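Local structure of cell division control protein 4 (Saccharomyces cerevisiae, 3V7D) at residues N104-K109 and D403-S408; T228-K233 and V263-G268; H279-V284 and V294-Q299; Q413-N418 and V425-L430. The protein serves as the substrate-recognition subunit of an SCF E3 ubiquitin ligase, binding phosphorylated targets such as the CDK inhibitor SIC1 for ubiquitination and proteasomal degradation. The protein carries 1 engineered substitution. All coordinates share one frame; numbering follows the deposited sequence.

In the fold
The WD-repeat part of the chain forms the eight blades of a beta propeller, each of four antiparallel strands, one with a short parallel fifth (251-253) added, and the four contacts sample two regions on opposite sides of the chain's centre. Contacts 1 and 4 share a blade: their centres lie 8 Å apart, strands 405-410 and 413-418 are neighbours, and L406 O stands 2.7 Å from Y417 N, probably as a hydrogen bond. Contact 1 also joins that blade to helix 87-106. Contacts 2 and 3, with centres 11 Å apart, belong to two successive blades that meet where L266 and R267 pack on W295. Between the two pairs the centres are 36 to 41 Å apart.

Contact 1 of 4, residues N104-K109 and D403-S408; sequences NWYNPK and DNILVS
At the seam where helix 87-106 comes down on the WD-repeat propeller, W105 and Y106 of the last helical turn meet N404, just before strand 405-410, and I405 and V407 within it. The phenol of Y106 reaches across and its OH donates to N404 O at 2.8 Å. That oxygen lies at the edge of the ring, in its plane, and the bond meets the carbonyl at a C=O...O angle of 114°. I405 CD1 touches both aromatic rings, 3.5 Å from Y106 CE1 and 3.8 Å from W105 CE3, while CG2, anti to the backbone N, comes within 3.6 Å of W105 CZ3. Farther up the strand, V407 CG2 reaches the indole edge, 3.8 Å from W105 CZ3. W105 NE1 bonds to G443 O, and the indole stacks on F463 and meets F441. On the strand side, I405 and V407 also touch strand 435-442, so helix, blade and neighbouring blade converge here.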
loop_
_atom_site.group_PDB
_atom_site.type_symbol
_atom_site.label_atom_id
_atom_site.label_comp_id
_atom_site.label_asym_id
_atom_site.label_seq_id
_atom_site.Cartn_x
_atom_site.Cartn_y
_atom_site.Cartn_z
ATOM N N ASN B 104 10.151 13.378 -2.109
ATOM C CA ASN B 104 9.686 14.492 -2.929
ATOM C C ASN B 104 8.237 14.869 -2.611
ATOM O O ASN B 104 7.940 16.038 -2.396
ATOM C CB ASN B 104 9.854 14.183 -4.419
ATOM C CG ASN B 104 11.308 14.077 -4.829
ATOM O OD1 ASN B 104 12.196 14.619 -4.165
ATOM N ND2 ASN B 104 11.562 13.388 -5.931
ATOM N N TRP B 105 7.352 13.872 -2.568
ATOM C CA TRP B 105 5.963 14.075 -2.164
ATOM C C TRP B 105 5.856 14.770 -0.802
ATOM O O TRP B 105 4.968 15.593 -0.587
ATOM C CB TRP B 105 5.226 12.732 -2.073
ATOM C CG TRP B 105 4.659 12.207 -3.356
ATOM C CD1 TRP B 105 5.284 11.400 -4.262
ATOM C CD2 TRP B 105 3.331 12.422 -3.859
ATOM N NE1 TRP B 105 4.432 11.108 -5.304
ATOM C CE2 TRP B 105 3.229 11.726 -5.081
ATOM C CE3 TRP B 105 2.223 13.145 -3.399
ATOM C CZ2 TRP B 105 2.063 11.730 -5.848
ATOM C CZ3 TRP B 105 1.066 13.148 -4.163
ATOM C CH2 TRP B 105 0.995 12.443 -5.372
ATOM N N TYR B 106 6.755 14.417 0.114
ATOM C CA TYR B 106 6.718 14.925 1.485
ATOM C C TYR B 106 7.442 16.262 1.657
ATOM O O TYR B 106 7.238 16.958 2.649
ATOM C CB TYR B 106 7.339 13.907 2.447
ATOM C CG TYR B 106 6.420 12.783 2.889
ATOM C CD1 TYR B 106 5.084 12.754 2.512
ATOM C CD2 TYR B 106 6.893 11.758 3.703
ATOM C CE1 TYR B 106 4.248 11.733 2.926
ATOM C CE2 TYR B 106 6.065 10.731 4.120
ATOM C CZ TYR B 106 4.743 10.727 3.730
ATOM O OH TYR B 106 3.915 9.709 4.144
ATOM N N ASN B 107 8.301 16.614 0.707
ATOM C CA ASN B 107 9.060 17.859 0.807
ATOM C C ASN B 107 8.232 19.082 0.401
ATOM O O ASN B 107 7.944 19.273 -0.780
ATOM C CB ASN B 107 10.321 17.778 -0.047
ATOM C CG ASN B 107 11.276 18.934 0.202
ATOM O OD1 ASN B 107 10.942 19.903 0.885
ATOM N ND2 ASN B 107 12.474 18.837 -0.364
ATOM N N PRO B 108 7.878 19.934 1.379
ATOM C CA PRO B 108 7.040 21.111 1.102
ATOM C C PRO B 108 7.738 22.117 0.188
ATOM O O PRO B 108 7.093 23.029 -0.330
ATOM C CB PRO B 108 6.824 21.723 2.492
ATOM C CG PRO B 108 8.012 21.293 3.279
ATOM C CD PRO B 108 8.383 19.922 2.763
ATOM N N LYS B 109 9.042 21.952 -0.001
ATOM C CA LYS B 109 9.800 22.814 -0.895
ATOM C C LYS B 109 10.039 22.155 -2.245
ATOM O O LYS B 109 10.604 22.769 -3.151
ATOM C CB LYS B 109 11.136 23.206 -0.269
ATOM C CG LYS B 109 10.993 24.118 0.937
ATOM C CD LYS B 109 12.342 24.603 1.444
ATOM C CE LYS B 109 13.293 23.448 1.689
ATOM N NZ LYS B 109 14.463 23.858 2.516
ATOM N N ASP B 403 -1.178 4.539 1.788
ATOM C CA ASP B 403 -0.818 4.528 3.199
ATOM C C ASP B 403 -0.020 5.771 3.576
ATOM O O ASP B 403 -0.007 6.178 4.730
ATOM C CB ASP B 403 -0.015 3.275 3.555
ATOM C CG ASP B 403 -0.850 2.008 3.513
ATOM O OD1 ASP B 403 -2.099 2.095 3.573
ATOM O OD2 ASP B 403 -0.247 0.918 3.427
ATOM N N ASN B 404 0.631 6.378 2.590
ATOM C CA ASN B 404 1.527 7.497 2.835
ATOM C C ASN B 404 0.952 8.871 2.487
ATOM O O ASN B 404 1.300 9.869 3.112
ATOM C CB ASN B 404 2.834 7.283 2.073
ATOM C CG ASN B 404 3.657 6.144 2.643
ATOM O OD1 ASN B 404 3.737 5.971 3.856
ATOM N ND2 ASN B 404 4.272 5.360 1.768
ATOM N N ILE B 405 0.065 8.913 1.498
ATOM C CA ILE B 405 -0.381 10.173 0.920
ATOM C C ILE B 405 -1.893 10.225 0.723
ATOM O O ILE B 405 -2.500 9.254 0.280
ATOM C CB ILE B 405 0.301 10.414 -0.452
ATOM C CG1 ILE B 405 1.790 10.719 -0.272
ATOM C CG2 ILE B 405 -0.363 11.559 -1.205
ATOM C CD1 ILE B 405 2.058 12.120 0.241
ATOM N N LEU B 406 -2.490 11.365 1.062
ATOM C CA LEU B 406 -3.861 11.677 0.677
ATOM C C LEU B 406 -3.861 12.897 -0.248
ATOM O O LEU B 406 -3.244 13.918 0.059
ATOM C CB LEU B 406 -4.721 11.966 1.909
ATOM C CG LEU B 406 -6.103 12.595 1.685
ATOM C CD1 LEU B 406 -7.048 11.616 1.009
ATOM C CD2 LEU B 406 -6.717 13.129 2.994
ATOM N N VAL B 407 -4.539 12.780 -1.385
ATOM C CA VAL B 407 -4.762 13.921 -2.260
ATOM C C VAL B 407 -6.267 14.106 -2.404
ATOM O O VAL B 407 -6.969 13.165 -2.751
ATOM C CB VAL B 407 -4.139 13.714 -3.658
ATOM C CG1 VAL B 407 -4.439 14.912 -4.550
ATOM C CG2 VAL B 407 -2.641 13.498 -3.555
ATOM N N SER B 408 -6.768 15.306 -2.125
ATOM C CA SER B 408 -8.213 15.547 -2.174
ATOM C C SER B 408 -8.563 16.782 -2.998
ATOM O O SER B 408 -7.757 17.702 -3.135
ATOM C CB SER B 408 -8.785 15.678 -0.761
ATOM O OG SER B 408 -8.074 16.648 -0.007
#

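Contact 2 of 4, residues T228-K233 and V263-G268; sequences TLHVWK and VGVLRG
The imidazole of H230 carries V265 CG2 over one face, 3.9 Å from the ring centroid and displaced toward the rim, a CH-pi contact; T228 OG1, itself bonded to D226, lies in plane at its edge. The other methyl of V265, CG1, sits over the centre of the R267 guanidinium, 3.7 Å above its plane. V265 thus stands between two flat groups, alongside the histidine. R267 NH1 also approaches T228 CG2 at 3.9 Å. The backbones beneath belong to the outer half of a propeller blade, where the antiparallel strands 229-233 and 262-266 pair, the latter at the sheet's outer margin. L266 N donates to L229 O at 2.7 Å in an almost straight bond (177° at the hydrogen), and L229 N returns one to L266 O. Near K233 the pairing is disturbed by a classic beta bulge: V263 and G264 both face V231, with V231 N bonded to G264 O at 3.0 Å and V263 N to V231 O at 2.9 Å. On the sheet face away from H230 and V265, V231 CG2 crosses to within 4.0 Å of L266 CD1; there L229 and L266 also pack on W295 of the next blade.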
loop_
_atom_site.group_PDB
_atom_site.type_symbol
_atom_site.label_atom_id
_atom_site.label_comp_id
_atom_site.label_asym_id
_atom_site.label_seq_id
_atom_site.Cartn_x
_atom_site.Cartn_y
_atom_site.Cartn_z
ATOM N N THR B 228 -31.356 -2.617 -12.027
ATOM C CA THR B 228 -30.760 -3.935 -12.210
ATOM C C THR B 228 -29.244 -3.884 -12.335
ATOM O O THR B 228 -28.647 -2.812 -12.456
ATOM C CB THR B 228 -31.281 -4.621 -13.491
ATOM O OG1 THR B 228 -30.563 -4.121 -14.629
ATOM C CG2 THR B 228 -32.775 -4.377 -13.678
ATOM N N LEU B 229 -28.634 -5.064 -12.303
ATOM C CA LEU B 229 -27.257 -5.237 -12.739
ATOM C C LEU B 229 -27.202 -6.314 -13.818
ATOM O O LEU B 229 -27.876 -7.342 -13.718
ATOM C CB LEU B 229 -26.349 -5.627 -11.576
ATOM C CG LEU B 229 -26.107 -4.579 -10.492
ATOM C CD1 LEU B 229 -27.107 -4.733 -9.351
ATOM C CD2 LEU B 229 -24.679 -4.681 -9.988
ATOM N N HIS B 230 -26.407 -6.072 -14.855
ATOM C CA HIS B 230 -26.200 -7.064 -15.898
ATOM C C HIS B 230 -24.802 -7.645 -15.775
ATOM O O HIS B 230 -23.854 -6.928 -15.459
ATOM C CB HIS B 230 -26.389 -6.441 -17.282
ATOM C CG HIS B 230 -27.821 -6.257 -17.679
ATOM N ND1 HIS B 230 -28.786 -5.800 -16.806
ATOM C CD2 HIS B 230 -28.452 -6.462 -18.861
ATOM C CE1 HIS B 230 -29.947 -5.733 -17.433
ATOM N NE2 HIS B 230 -29.771 -6.128 -18.682
ATOM N N VAL B 231 -24.673 -8.945 -16.014
ATOM C CA VAL B 231 -23.365 -9.593 -15.982
ATOM C C VAL B 231 -22.969 -10.058 -17.386
ATOM O O VAL B 231 -23.770 -10.663 -18.100
ATOM C CB VAL B 231 -23.327 -10.773 -14.981
ATOM C CG1 VAL B 231 -21.936 -11.386 -14.933
ATOM C CG2 VAL B 231 -23.749 -10.308 -13.590
ATOM N N TRP B 232 -21.739 -9.750 -17.786
ATOM C CA TRP B 232 -21.250 -10.124 -19.107
ATOM C C TRP B 232 -19.834 -10.679 -19.024
ATOM O O TRP B 232 -19.043 -10.255 -18.181
ATOM C CB TRP B 232 -21.245 -8.931 -20.070
ATOM C CG TRP B 232 -22.225 -7.842 -19.775
ATOM C CD1 TRP B 232 -22.177 -6.946 -18.745
ATOM C CD2 TRP B 232 -23.371 -7.495 -20.553
ATOM N NE1 TRP B 232 -23.241 -6.079 -18.821
ATOM C CE2 TRP B 232 -23.992 -6.397 -19.929
ATOM C CE3 TRP B 232 -23.949 -8.017 -21.716
ATOM C CZ2 TRP B 232 -25.152 -5.807 -20.423
ATOM C CZ3 TRP B 232 -25.105 -7.434 -22.208
ATOM C CH2 TRP B 232 -25.694 -6.343 -21.563
ATOM N N LYS B 233 -19.515 -11.626 -19.902
ATOM C CA LYS B 233 -18.140 -12.081 -20.049
ATOM C C LYS B 233 -17.355 -11.057 -20.860
ATOM O O LYS B 233 -17.865 -10.517 -21.839
ATOM C CB LYS B 233 -18.085 -13.451 -20.728
ATOM C CG LYS B 233 -18.633 -14.582 -19.872
ATOM C CD LYS B 233 -18.499 -15.927 -20.563
ATOM C CE LYS B 233 -19.403 -16.011 -21.777
ATOM N NZ LYS B 233 -20.844 -16.006 -21.399
ATOM N N VAL B 263 -24.556 -12.992 -19.631
ATOM C CA VAL B 263 -24.650 -14.021 -18.603
ATOM C C VAL B 263 -26.030 -14.041 -17.963
ATOM O O VAL B 263 -26.662 -15.092 -17.868
ATOM C CB VAL B 263 -23.583 -13.833 -17.505
ATOM C CG1 VAL B 263 -23.680 -14.947 -16.478
ATOM C CG2 VAL B 263 -22.192 -13.791 -18.120
ATOM N N GLY B 264 -26.498 -12.876 -17.528
ATOM C CA GLY B 264 -27.806 -12.777 -16.907
ATOM C C GLY B 264 -28.053 -11.455 -16.209
ATOM O O GLY B 264 -27.170 -10.599 -16.132
ATOM N N VAL B 265 -29.266 -11.292 -15.695
ATOM C CA VAL B 265 -29.660 -10.066 -15.019
ATOM C C VAL B 265 -29.798 -10.310 -13.523
ATOM O O VAL B 265 -30.355 -11.319 -13.098
ATOM C CB VAL B 265 -31.002 -9.535 -15.563
ATOM C CG1 VAL B 265 -31.369 -8.215 -14.891
ATOM C CG2 VAL B 265 -30.931 -9.365 -17.071
ATOM N N LEU B 266 -29.279 -9.387 -12.725
ATOM C CA LEU B 266 -29.435 -9.464 -11.281
ATOM C C LEU B 266 -30.462 -8.440 -10.811
ATOM O O LEU B 266 -30.153 -7.255 -10.692
ATOM C CB LEU B 266 -28.093 -9.240 -10.578
ATOM C CG LEU B 266 -27.042 -10.332 -10.794
ATOM C CD1 LEU B 266 -25.748 -9.978 -10.086
ATOM C CD2 LEU B 266 -27.566 -11.677 -10.319
ATOM N N ARG B 267 -31.681 -8.907 -10.557
ATOM C CA ARG B 267 -32.752 -8.056 -10.050
ATOM C C ARG B 267 -32.866 -8.195 -8.543
ATOM O O ARG B 267 -32.650 -9.273 -7.986
ATOM C CB ARG B 267 -34.092 -8.408 -10.697
ATOM C CG ARG B 267 -34.245 -7.942 -12.123
ATOM C CD ARG B 267 -35.584 -8.375 -12.702
ATOM N NE ARG B 267 -35.412 -9.085 -13.961
ATOM C CZ ARG B 267 -35.124 -8.486 -15.110
ATOM N NH1 ARG B 267 -34.977 -7.170 -15.153
ATOM N NH2 ARG B 267 -34.985 -9.200 -16.216
ATOM N N GLY B 268 -33.211 -7.095 -7.885
ATOM C CA GLY B 268 -33.296 -7.067 -6.438
ATOM C C GLY B 268 -33.571 -5.673 -5.912
ATOM O O GLY B 268 -34.358 -5.499 -4.983
#

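Contact 3 of 4, residues H279-V284 and V294-Q299; sequences HGNIVV and VWDVAQ
N281, V283 and W295 bring together the second and third strands of a propeller blade, the hairpin 282-287/292-296, whose W295-D296 pair is the Trp-Asp dipeptide that gives WD repeats their name. N281, in the type II' turn that leads into the hairpin, uses both its backbone carbonyl and its side-chain amide. Its O accepts from V297 N at 3.0 Å, in the carbonyl plane; its CG sits between the backbone N and the carbonyl carbon (chi1 65°), and from there the amide extends ND2 to D296 OD1, a weak bond of 3.3 Å with amide and carboxylate planes 73° apart. V283 exchanges backbone bonds with W295: W295 N donates to V283 O at 2.7 Å, nearly along the C=O axis, and V283 N donates back over a longer 3.2 Å. On the W295 face of the sheet, V283 CG2 packs crosswise on V297 CG1 at 3.7 Å. D296 OD1 accepts from A298 N at 3.1 Å, closing an Asx turn, and takes Q299 N from above the carboxylate plane at 3.2 Å. An alanine in place of D296 would probably leave N281 ND2 without this weak partner and the A298 and Q299 N-H groups without their side-chain acceptor. The W295 indole turns its edge to the V283 carbonyl, CD1 being 3.4 Å from V283 O, while NE1 bonds to S285 OG.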
loop_
_atom_site.group_PDB
_atom_site.type_symbol
_atom_site.label_atom_id
_atom_site.label_comp_id
_atom_site.label_asym_id
_atom_site.label_seq_id
_atom_site.Cartn_x
_atom_site.Cartn_y
_atom_site.Cartn_z
ATOM N N HIS B 279 -14.997 -8.663 -6.367
ATOM C CA HIS B 279 -13.739 -9.390 -6.467
ATOM C C HIS B 279 -14.048 -10.881 -6.531
ATOM O O HIS B 279 -14.847 -11.390 -5.743
ATOM C CB HIS B 279 -12.840 -9.093 -5.268
ATOM C CG HIS B 279 -11.538 -9.831 -5.295
ATOM N ND1 HIS B 279 -10.374 -9.269 -5.776
ATOM C CD2 HIS B 279 -11.217 -11.087 -4.902
ATOM C CE1 HIS B 279 -9.391 -10.148 -5.676
ATOM N NE2 HIS B 279 -9.876 -11.258 -5.150
ATOM N N GLY B 280 -13.416 -11.580 -7.469
ATOM C CA GLY B 280 -13.725 -12.978 -7.694
ATOM C C GLY B 280 -15.188 -13.133 -8.068
ATOM O O GLY B 280 -15.708 -12.351 -8.861
ATOM N N ASN B 281 -15.858 -14.121 -7.481
ATOM C CA ASN B 281 -17.262 -14.382 -7.791
ATOM C C ASN B 281 -18.229 -13.550 -6.953
ATOM O O ASN B 281 -19.443 -13.636 -7.130
ATOM C CB ASN B 281 -17.591 -15.871 -7.632
ATOM C CG ASN B 281 -17.462 -16.350 -6.195
ATOM O OD1 ASN B 281 -16.474 -16.063 -5.517
ATOM N ND2 ASN B 281 -18.466 -17.077 -5.721
ATOM N N ILE B 282 -17.691 -12.750 -6.038
ATOM C CA ILE B 282 -18.527 -11.935 -5.165
ATOM C C ILE B 282 -18.581 -10.479 -5.613
ATOM O O ILE B 282 -17.547 -9.840 -5.812
ATOM C CB ILE B 282 -18.050 -11.997 -3.707
ATOM C CG1 ILE B 282 -18.098 -13.436 -3.201
ATOM C CG2 ILE B 282 -18.920 -11.111 -2.831
ATOM C CD1 ILE B 282 -19.499 -14.010 -3.149
ATOM N N VAL B 283 -19.798 -9.967 -5.773
ATOM C CA VAL B 283 -20.012 -8.583 -6.168
ATOM C C VAL B 283 -21.049 -7.928 -5.264
ATOM O O VAL B 283 -22.097 -8.510 -4.991
ATOM C CB VAL B 283 -20.484 -8.481 -7.632
ATOM C CG1 VAL B 283 -20.800 -7.042 -7.989
ATOM C CG2 VAL B 283 -19.431 -9.041 -8.576
ATOM N N VAL B 284 -20.749 -6.720 -4.796
ATOM C CA VAL B 284 -21.682 -5.960 -3.973
ATOM C C VAL B 284 -22.224 -4.749 -4.732
ATOM O O VAL B 284 -21.462 -3.996 -5.343
ATOM C CB VAL B 284 -21.016 -5.480 -2.674
ATOM C CG1 VAL B 284 -22.021 -4.740 -1.801
ATOM C CG2 VAL B 284 -20.420 -6.660 -1.918
ATOM N N VAL B 294 -25.379 -8.389 -1.783
ATOM C CA VAL B 294 -24.178 -9.164 -2.056
ATOM C C VAL B 294 -24.534 -10.289 -3.013
ATOM O O VAL B 294 -25.344 -11.154 -2.688
ATOM C CB VAL B 294 -23.593 -9.766 -0.771
ATOM C CG1 VAL B 294 -22.282 -10.479 -1.071
ATOM C CG2 VAL B 294 -23.393 -8.684 0.279
ATOM N N TRP B 295 -23.933 -10.270 -4.198
ATOM C CA TRP B 295 -24.276 -11.232 -5.238
ATOM C C TRP B 295 -23.206 -12.305 -5.414
ATOM O O TRP B 295 -22.035 -12.089 -5.103
ATOM C CB TRP B 295 -24.480 -10.522 -6.576
ATOM C CG TRP B 295 -25.452 -9.381 -6.551
ATOM C CD1 TRP B 295 -25.164 -8.061 -6.344
ATOM C CD2 TRP B 295 -26.866 -9.452 -6.769
ATOM N NE1 TRP B 295 -26.313 -7.310 -6.410
ATOM C CE2 TRP B 295 -27.371 -8.141 -6.673
ATOM C CE3 TRP B 295 -27.755 -10.499 -7.028
ATOM C CZ2 TRP B 295 -28.725 -7.849 -6.823
ATOM C CZ3 TRP B 295 -29.099 -10.208 -7.179
ATOM C CH2 TRP B 295 -29.571 -8.894 -7.074
ATOM N N ASP B 296 -23.626 -13.458 -5.925
ATOM C CA ASP B 296 -22.709 -14.507 -6.349
ATOM C C ASP B 296 -22.861 -14.652 -7.859
ATOM O O ASP B 296 -23.757 -15.347 -8.335
ATOM C CB ASP B 296 -23.041 -15.828 -5.648
ATOM C CG ASP B 296 -21.994 -16.908 -5.889
ATOM O OD1 ASP B 296 -21.482 -17.025 -7.021
ATOM O OD2 ASP B 296 -21.684 -17.652 -4.935
ATOM N N VAL B 297 -21.981 -13.999 -8.607
ATOM C CA VAL B 297 -22.117 -13.930 -10.058
ATOM C C VAL B 297 -21.762 -15.237 -10.757
ATOM O O VAL B 297 -21.888 -15.350 -11.975
ATOM C CB VAL B 297 -21.277 -12.788 -10.646
ATOM C CG1 VAL B 297 -21.733 -11.457 -10.073
ATOM C CG2 VAL B 297 -19.799 -13.023 -10.367
ATOM N N ALA B 298 -21.310 -16.222 -9.988
ATOM C CA ALA B 298 -21.098 -17.557 -10.528
ATOM C C ALA B 298 -22.430 -18.295 -10.550
ATOM O O ALA B 298 -22.730 -19.038 -11.484
ATOM C CB ALA B 298 -20.080 -18.316 -9.694
ATOM N N GLN B 299 -23.230 -18.072 -9.512
ATOM C CA GLN B 299 -24.539 -18.700 -9.400
ATOM C C GLN B 299 -25.640 -17.750 -9.853
ATOM O O GLN B 299 -26.784 -18.164 -10.043
ATOM C CB GLN B 299 -24.803 -19.134 -7.957
ATOM C CG GLN B 299 -23.849 -20.191 -7.431
ATOM C CD GLN B 299 -24.185 -20.620 -6.016
ATOM O OE1 GLN B 299 -24.903 -19.924 -5.297
ATOM N NE2 GLN B 299 -23.672 -21.776 -5.611
#

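Contact 4 of 4, residues Q413-N418 and V425-L430; sequences QFNIYN and VHANIL
L430 presses a single methyl into the middle of the F414 ring: CD1 lies over its centre, 3.4 Å from the centroid and only 4° off the ring normal, while L430 CG leans over the CD2 and CE2 side. F414 meets it with CG anti to its backbone N (chi1 -177°). An alanine in place of F414 would probably leave L430 CD1 without the surface it rests on and open a gap toward V407 and L446, which also touch the F414 side chain. Next along, the tip of I416 meets I429 crosswise, CD1 to CD1 at 3.7 Å, and that same I429 methyl also covers one face of the H426 imidazole, offset toward the rim. These side chains cluster on one side of the hairpin formed by strands 413-418 and 424-426, the outer pair of a propeller blade. A classic beta bulge sets V425 and H426 both opposite I416: I416 N donates to H426 O at 2.9 Å, I416 O takes V425 N at 2.8 Å and, weakly, H426 N. The bulged V425 lays its CG2 against N418, 3.5 Å from its N. Beyond H426 the backbones part and water fills in: one molecule donates to F414 O at 2.9 Å and accepts from I429 N. N415 ND2 donates to Q413 OE1 in its amide plane; OD1 lies against A427 CB, near a water that also approaches A427 O.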
loop_
_atom_site.group_PDB
_atom_site.type_symbol
_atom_site.label_atom_id
_atom_site.label_comp_id
_atom_site.label_asym_id
_atom_site.label_seq_id
_atom_site.Cartn_x
_atom_site.Cartn_y
_atom_site.Cartn_z
ATOM N N GLN B 413 -10.090 23.984 -4.550
ATOM C CA GLN B 413 -9.112 23.360 -3.657
ATOM C C GLN B 413 -8.537 22.038 -4.156
ATOM O O GLN B 413 -9.261 21.154 -4.617
ATOM C CB GLN B 413 -9.697 23.163 -2.256
ATOM C CG GLN B 413 -9.985 24.454 -1.513
ATOM C CD GLN B 413 -9.719 24.328 -0.025
ATOM O OE1 GLN B 413 -9.247 23.293 0.450
ATOM N NE2 GLN B 413 -10.009 25.385 0.716
ATOM N N PHE B 414 -7.223 21.915 -4.036
ATOM C CA PHE B 414 -6.512 20.699 -4.389
ATOM C C PHE B 414 -5.412 20.537 -3.348
ATOM O O PHE B 414 -4.453 21.309 -3.324
ATOM C CB PHE B 414 -5.934 20.829 -5.799
ATOM C CG PHE B 414 -5.226 19.594 -6.293
ATOM C CD1 PHE B 414 -5.943 18.519 -6.792
ATOM C CD2 PHE B 414 -3.840 19.525 -6.287
ATOM C CE1 PHE B 414 -5.294 17.386 -7.259
ATOM C CE2 PHE B 414 -3.181 18.395 -6.750
ATOM C CZ PHE B 414 -3.911 17.324 -7.240
ATOM N N ASN B 415 -5.573 19.550 -2.471
ATOM C CA ASN B 415 -4.685 19.386 -1.321
ATOM C C ASN B 415 -3.927 18.056 -1.294
ATOM O O ASN B 415 -4.471 17.008 -1.631
ATOM C CB ASN B 415 -5.476 19.543 -0.020
ATOM C CG ASN B 415 -6.146 20.898 0.095
ATOM O OD1 ASN B 415 -5.513 21.933 -0.101
ATOM N ND2 ASN B 415 -7.438 20.897 0.402
ATOM N N ILE B 416 -2.670 18.118 -0.871
ATOM C CA ILE B 416 -1.847 16.931 -0.704
ATOM C C ILE B 416 -1.447 16.832 0.766
ATOM O O ILE B 416 -0.812 17.747 1.305
ATOM C CB ILE B 416 -0.589 16.998 -1.602
ATOM C CG1 ILE B 416 -0.993 17.152 -3.069
ATOM C CG2 ILE B 416 0.285 15.758 -1.416
ATOM C CD1 ILE B 416 0.178 17.257 -4.023
ATOM N N TYR B 417 -1.835 15.739 1.419
ATOM C CA TYR B 417 -1.537 15.559 2.843
ATOM C C TYR B 417 -0.536 14.434 3.121
ATOM O O TYR B 417 -0.624 13.349 2.548
ATOM C CB TYR B 417 -2.811 15.266 3.637
ATOM C CG TYR B 417 -3.929 16.274 3.497
ATOM C CD1 TYR B 417 -4.884 16.149 2.491
ATOM C CD2 TYR B 417 -4.052 17.331 4.390
ATOM C CE1 TYR B 417 -5.920 17.059 2.370
ATOM C CE2 TYR B 417 -5.083 18.248 4.274
ATOM C CZ TYR B 417 -6.014 18.108 3.266
ATOM O OH TYR B 417 -7.040 19.022 3.158
ATOM N N ASN B 418 0.405 14.708 4.020
ATOM C CA ASN B 418 1.292 13.691 4.573
ATOM C C ASN B 418 0.552 12.938 5.671
ATOM O O ASN B 418 0.295 13.494 6.739
ATOM C CB ASN B 418 2.539 14.369 5.151
ATOM C CG ASN B 418 3.560 13.385 5.715
ATOM O OD1 ASN B 418 3.223 12.284 6.163
ATOM N ND2 ASN B 418 4.820 13.796 5.710
ATOM N N VAL B 425 0.952 19.174 2.881
ATOM C CA VAL B 425 2.229 19.409 2.215
ATOM C C VAL B 425 2.103 20.528 1.190
ATOM O O VAL B 425 2.928 21.441 1.141
ATOM C CB VAL B 425 2.723 18.158 1.474
ATOM C CG1 VAL B 425 4.156 18.366 1.000
ATOM C CG2 VAL B 425 2.610 16.927 2.356
ATOM N N HIS B 426 1.069 20.436 0.362
ATOM C CA HIS B 426 0.815 21.425 -0.676
ATOM C C HIS B 426 -0.676 21.714 -0.793
ATOM O O HIS B 426 -1.503 20.790 -0.816
ATOM C CB HIS B 426 1.318 20.929 -2.032
ATOM C CG HIS B 426 2.808 20.879 -2.150
ATOM N ND1 HIS B 426 3.514 19.695 -2.132
ATOM C CD2 HIS B 426 3.725 21.863 -2.312
ATOM C CE1 HIS B 426 4.804 19.953 -2.268
ATOM N NE2 HIS B 426 4.957 21.260 -2.380
ATOM N N ALA B 427 -1.007 22.997 -0.893
ATOM C CA ALA B 427 -2.391 23.420 -1.051
ATOM C C ALA B 427 -2.603 24.215 -2.337
ATOM O O ALA B 427 -3.737 24.548 -2.677
ATOM C CB ALA B 427 -2.834 24.245 0.162
ATOM N N ASN B 428 -1.519 24.514 -3.054
ATOM C CA ASN B 428 -1.610 25.427 -4.196
ATOM C C ASN B 428 -1.089 24.936 -5.547
ATOM O O ASN B 428 -1.013 25.713 -6.500
ATOM C CB ASN B 428 -0.962 26.769 -3.849
ATOM C CG ASN B 428 -1.726 27.515 -2.778
ATOM O OD1 ASN B 428 -2.873 27.913 -2.986
ATOM N ND2 ASN B 428 -1.104 27.697 -1.621
ATOM N N ILE B 429 -0.733 23.660 -5.635
ATOM C CA ILE B 429 -0.164 23.120 -6.869
ATOM C C ILE B 429 -1.081 23.319 -8.080
ATOM O O ILE B 429 -0.618 23.673 -9.167
ATOM C CB ILE B 429 0.229 21.632 -6.716
ATOM C CG1 ILE B 429 1.329 21.497 -5.661
ATOM C CG2 ILE B 429 0.729 21.087 -8.033
ATOM C CD1 ILE B 429 1.906 20.121 -5.541
ATOM N N LEU B 430 -2.380 23.110 -7.882
ATOM C CA LEU B 430 -3.363 23.331 -8.940
ATOM C C LEU B 430 -4.281 24.494 -8.571
ATOM O O LEU B 430 -5.503 24.415 -8.711
ATOM C CB LEU B 430 -4.177 22.060 -9.199
ATOM C CG LEU B 430 -3.375 20.862 -9.708
ATOM C CD1 LEU B 430 -4.284 19.659 -9.952
ATOM C CD2 LEU B 430 -2.612 21.231 -10.975
HETATM O O HOH W 1 -1.645 21.180 -3.834
HETATM O O HOH W 2 -6.076 24.847 -4.951
HETATM O O HOH W 3 -6.160 23.918 -1.756
#